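Local coordinates for methyltransferase 1 (Methanosarcina barkeri, PDB 2I2X) that catalyses, as the methanol-activating subunit MtaB, methyl transfer from methanol to the cob(I)amide carried by its corrinoid partner protein MtaC, at the interface of chains A and B. Sequence-based numbering; all coordinates share one arbitrary frame. Chains: chain A, Methyltransferase 1; chain B, Methyltransferase 1.

Contact 1 and contact 2 join the same pair of chains, MtaB (chain A) and MtaC (chain B), with their C-alpha centres about 32 Å apart. They share no residue or helix: contact 1 pairs the N-terminal residues of chain B with helix 349-361 of chain A, whereas contact 2 brings the loop leading into helix 95-113 of chain B, the first turn of that helix and the start of helix 26-33 against helix 416-430 and loop residues of chain A. Chain B thus reaches MtaB both with its extreme N-terminal arm and with its helical part. Two such separated footings probably limit rocking within the MtaB2MtaC2 heterotetramer.

Contact 1: the interface of chains A and B. Residues chain A 351, 354-355, 357-358; chain B 2-3.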
loop_
_atom_site.group_PDB
_atom_site.type_symbol
_atom_site.label_atom_id
_atom_site.label_comp_id
_atom_site.label_asym_id
_atom_site.label_seq_id
_atom_site.Cartn_x
_atom_site.Cartn_y
_atom_site.Cartn_z
ATOM N N VAL A 351 13.854 24.051 -2.308
ATOM C CA VAL A 351 14.316 23.326 -3.484
ATOM C C VAL A 351 13.537 22.016 -3.611
ATOM O O VAL A 351 13.209 21.580 -4.712
ATOM C CB VAL A 351 15.863 23.051 -3.469
ATOM C CG1 VAL A 351 16.241 22.211 -2.288
ATOM C CG2 VAL A 351 16.327 22.315 -4.749
ATOM N N ASP A 354 10.248 22.828 -4.945
ATOM C CA ASP A 354 10.317 22.926 -6.407
ATOM C C ASP A 354 10.424 21.590 -7.133
ATOM O O ASP A 354 9.815 21.409 -8.191
ATOM C CB ASP A 354 11.404 23.892 -6.853
ATOM C CG ASP A 354 11.087 25.328 -6.466
ATOM O OD1 ASP A 354 9.931 25.652 -6.059
ATOM O OD2 ASP A 354 12.000 26.156 -6.576
ATOM N N LEU A 355 11.179 20.650 -6.554
ATOM C CA LEU A 355 11.412 19.356 -7.177
ATOM C C LEU A 355 10.063 18.597 -7.243
ATOM O O LEU A 355 9.668 18.083 -8.294
ATOM C CB LEU A 355 12.466 18.578 -6.385
ATOM C CG LEU A 355 13.915 18.277 -6.821
ATOM C CD1 LEU A 355 14.445 19.067 -7.981
ATOM C CD2 LEU A 355 14.843 18.411 -5.647
ATOM N N MET A 357 7.137 19.888 -7.202
ATOM C CA MET A 357 6.255 20.593 -8.104
ATOM C C MET A 357 6.637 20.219 -9.531
ATOM O O MET A 357 5.785 19.776 -10.307
ATOM C CB MET A 357 6.314 22.114 -7.845
ATOM C CG MET A 357 5.516 22.983 -8.811
ATOM S SD MET A 357 6.240 23.175 -10.474
ATOM C CE MET A 357 7.770 24.067 -10.099
ATOM N N LEU A 358 7.902 20.405 -9.878
ATOM C CA LEU A 358 8.371 20.192 -11.271
ATOM C C LEU A 358 8.129 18.756 -11.795
ATOM O O LEU A 358 7.843 18.546 -13.001
ATOM C CB LEU A 358 9.854 20.599 -11.437
ATOM C CG LEU A 358 10.419 20.509 -12.858
ATOM C CD1 LEU A 358 9.585 21.350 -13.843
ATOM C CD2 LEU A 358 11.899 20.930 -12.908
ATOM N N LEU B 2 12.505 26.078 -10.130
ATOM C CA LEU B 2 12.995 25.138 -11.140
ATOM C C LEU B 2 12.084 24.920 -12.329
ATOM O O LEU B 2 10.852 24.949 -12.218
ATOM C CB LEU B 2 13.329 23.787 -10.517
ATOM C CG LEU B 2 14.231 23.933 -9.314
ATOM C CD1 LEU B 2 14.339 22.577 -8.658
ATOM C CD2 LEU B 2 15.554 24.489 -9.737
ATOM N N ASP B 3 12.711 24.690 -13.478
ATOM C CA ASP B 3 11.991 24.262 -14.675
ATOM C C ASP B 3 12.856 23.248 -15.427
ATOM O O ASP B 3 14.046 23.184 -15.233
ATOM C CB ASP B 3 11.631 25.460 -15.563
ATOM C CG ASP B 3 10.571 25.111 -16.616
ATOM O OD1 ASP B 3 10.542 25.773 -17.680
ATOM O OD2 ASP B 3 9.768 24.169 -16.408
#
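Along helix 349-361 of chain A, B:Leu2 lies in an extended stretch of coil (phi/psi -68/147°) that B:Asp3 continues, likewise extended, against helical residues from A:Val351 to A:Leu358. B:Leu2 makes most of the contact and has 74 Å² of its surface hidden by chain A. Its CG stands beside its own backbone N and anti to the carbonyl carbon (chi1 -51°), which turns the isobutyl group toward the helix with CD1 leading. That methyl meets CD1 of A:Leu355 at 3.6 Å, branch end against branch end, the two side chains meeting at a slant. The same CD1 lies 3.7 Å from CB of A:Asp354, whose side chain crosses that of B:Leu2 at about a right angle. Here the aspartate offers its methylene to the leucine, while its carboxylate extends past it toward the start of chain B; OD2 is 3.6 Å from the backbone N of B:Leu2, a distance longer than a hydrogen bond, at which the carboxylate could still exert some electrostatic pull on that nitrogen.

One helical turn on from A:Asp354, A:Leu358 supports the backbone of the arm rather than a side chain alone. Its CD2 approaches the backbone C of B:Asp3 to 3.6 Å and also reaches toward CB of B:Leu2. The other methyl of A:Leu358, CD1, is 3.8 Å from the carboxylate atom OD2 of B:Asp3. A:Met357 adds a lighter touch: its chain bends so that the terminal methyl CE comes to 3.8 Å from the carbonyl O of B:Leu2. At the other end of the patch A:Val351 merely brushes the contact, its backbone O being the atom nearest B:Leu2 CD1.

In the fold, this is a small, largely apolar foothold of 135 Å² at the very beginning of chain B, ahead of its helix 6-12, where an extended arm lies on the surface of MtaB.

Contact 2: the interface of chains A and B. Residues chain A 179, 236, 239, 417; chain B 26, 92-94, 97.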
loop_
_atom_site.group_PDB
_atom_site.type_symbol
_atom_site.label_atom_id
_atom_site.label_comp_id
_atom_site.label_asym_id
_atom_site.label_seq_id
_atom_site.Cartn_x
_atom_site.Cartn_y
_atom_site.Cartn_z
ATOM N N ASN A 179 -20.542 18.486 -20.519
ATOM C CA ASN A 179 -19.689 19.636 -20.855
ATOM C C ASN A 179 -20.431 20.959 -20.644
ATOM O O ASN A 179 -20.217 21.941 -21.361
ATOM C CB ASN A 179 -19.136 19.518 -22.275
ATOM C CG ASN A 179 -18.142 18.344 -22.426
ATOM O OD1 ASN A 179 -17.601 17.828 -21.439
ATOM N ND2 ASN A 179 -17.910 17.923 -23.662
ATOM N N LYS A 236 -11.396 8.268 -21.930
ATOM C CA LYS A 236 -12.183 9.033 -22.855
ATOM C C LYS A 236 -13.516 9.442 -22.208
ATOM O O LYS A 236 -14.514 9.567 -22.880
ATOM C CB LYS A 236 -12.391 8.227 -24.137
ATOM C CG LYS A 236 -12.932 6.813 -23.909
ATOM C CD LYS A 236 -12.919 5.995 -25.196
ATOM C CE LYS A 236 -13.653 4.676 -25.008
ATOM N NZ LYS A 236 -13.243 3.685 -26.047
ATOM N N ALA A 239 -12.657 15.321 -20.649
ATOM C CA ALA A 239 -11.412 15.951 -21.046
ATOM C C ALA A 239 -10.768 16.512 -19.798
ATOM O O ALA A 239 -11.443 17.120 -18.949
ATOM C CB ALA A 239 -11.667 17.088 -22.053
ATOM N N PHE A 417 -7.777 17.279 -28.812
ATOM C CA PHE A 417 -9.072 17.139 -28.168
ATOM C C PHE A 417 -9.137 17.951 -26.885
ATOM O O PHE A 417 -10.140 18.613 -26.622
ATOM C CB PHE A 417 -9.418 15.670 -27.904
ATOM C CG PHE A 417 -10.867 15.451 -27.566
ATOM C CD1 PHE A 417 -11.306 15.511 -26.248
ATOM C CD2 PHE A 417 -11.807 15.224 -28.581
ATOM C CE1 PHE A 417 -12.657 15.325 -25.935
ATOM C CE2 PHE A 417 -13.140 15.053 -28.289
ATOM C CZ PHE A 417 -13.571 15.106 -26.961
ATOM N N PRO B 26 -12.802 15.131 -34.712
ATOM C CA PRO B 26 -14.075 14.414 -34.596
ATOM C C PRO B 26 -15.028 14.753 -35.753
ATOM O O PRO B 26 -15.630 13.850 -36.355
ATOM C CB PRO B 26 -14.635 14.913 -33.254
ATOM C CG PRO B 26 -13.436 15.249 -32.462
ATOM C CD PRO B 26 -12.414 15.766 -33.435
ATOM N N VAL B 92 -12.501 8.666 -30.516
ATOM C CA VAL B 92 -12.356 9.990 -31.130
ATOM C C VAL B 92 -13.296 11.054 -30.523
ATOM O O VAL B 92 -13.034 12.248 -30.631
ATOM C CB VAL B 92 -12.341 9.984 -32.722
ATOM C CG1 VAL B 92 -12.015 8.593 -33.301
ATOM C CG2 VAL B 92 -13.598 10.558 -33.331
ATOM N N ILE B 93 -14.376 10.628 -29.885
ATOM C CA ILE B 93 -15.164 11.539 -29.065
ATOM C C ILE B 93 -15.222 10.928 -27.687
ATOM O O ILE B 93 -14.825 9.776 -27.522
ATOM C CB ILE B 93 -16.585 11.774 -29.601
ATOM C CG1 ILE B 93 -17.275 10.437 -29.869
ATOM C CG2 ILE B 93 -16.561 12.691 -30.839
ATOM C CD1 ILE B 93 -18.771 10.522 -29.776
ATOM N N PHE B 94 -15.674 11.705 -26.703
ATOM C CA PHE B 94 -15.678 11.302 -25.278
ATOM C C PHE B 94 -17.091 11.026 -24.777
ATOM O O PHE B 94 -18.048 11.284 -25.482
ATOM C CB PHE B 94 -15.023 12.384 -24.408
ATOM C CG PHE B 94 -13.517 12.293 -24.318
ATOM C CD1 PHE B 94 -12.753 11.776 -25.365
ATOM C CD2 PHE B 94 -12.853 12.771 -23.186
ATOM C CE1 PHE B 94 -11.350 11.727 -25.266
ATOM C CE2 PHE B 94 -11.462 12.718 -23.089
ATOM C CZ PHE B 94 -10.713 12.204 -24.135
ATOM N N ASN B 97 -19.920 13.613 -25.025
ATOM C CA ASN B 97 -20.430 13.789 -26.388
ATOM C C ASN B 97 -21.515 12.749 -26.669
ATOM O O ASN B 97 -22.500 13.021 -27.357
ATOM C CB ASN B 97 -19.292 13.677 -27.408
ATOM C CG ASN B 97 -18.162 14.630 -27.117
ATOM O OD1 ASN B 97 -18.221 15.807 -27.463
ATOM N ND2 ASN B 97 -17.126 14.133 -26.468
HETATM O O HOH W 1 -15.885 16.158 -24.866
#
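The side-chain amide nitrogen ND2 of B:Asn97 and that of A:Asn179 both bond to one water, each at 2.9 Å from water 1, so the subunits are bridged through solvent. ND2 of B:Asn97 also donates to the backbone O of B:Phe94, 3.2 Å away; this bond leaves close to the amide plane of the asparagine but reaches the carbonyl from above its plane. With two partners on one nitrogen, the rotation of the amide is probably well fixed. The same ND2 lies at the edge of the A:Phe417 ring, in its plane and near CZ, with ring and amide planes 77° apart.

In the apolar core the ring of B:Phe94 is held between two groups of chain A. One face stacks on A:Phe417, with centroids 4.3 Å apart and planes inclined by 23°; CE1 of A:Phe417 sits over the centre of the B:Phe94 ring, whereas B:Phe94 covers A:Phe417 nearer its rim. On the opposite face, CA of A:Lys236 stands 3.5 Å from the centroid in a CH-pi contact. A:Ala239 packs nearby, its CA 3.8 Å from CE2 of B:Phe94. The A:Phe417 side chain leaves helix 416-430 with CG anti to the backbone N (chi1 -165°), which carries the ring into chain B, and chain B hides 111 Å² of this residue. Its CE2 lies 3.7 Å from the carbonyl O of B:Val92, and CG of B:Pro26 touches the same ring atom more loosely. Replacing B:Phe94 by an alanine would probably leave A:Phe417 without its stacking partner and open a gap between that ring and the backbone of A:Lys236.

By inserting an aromatic from each subunit into the other's surface, the site joins the helical part of MtaC to MtaB and helps hold the methanol-activating and corrinoid-carrying subunits together.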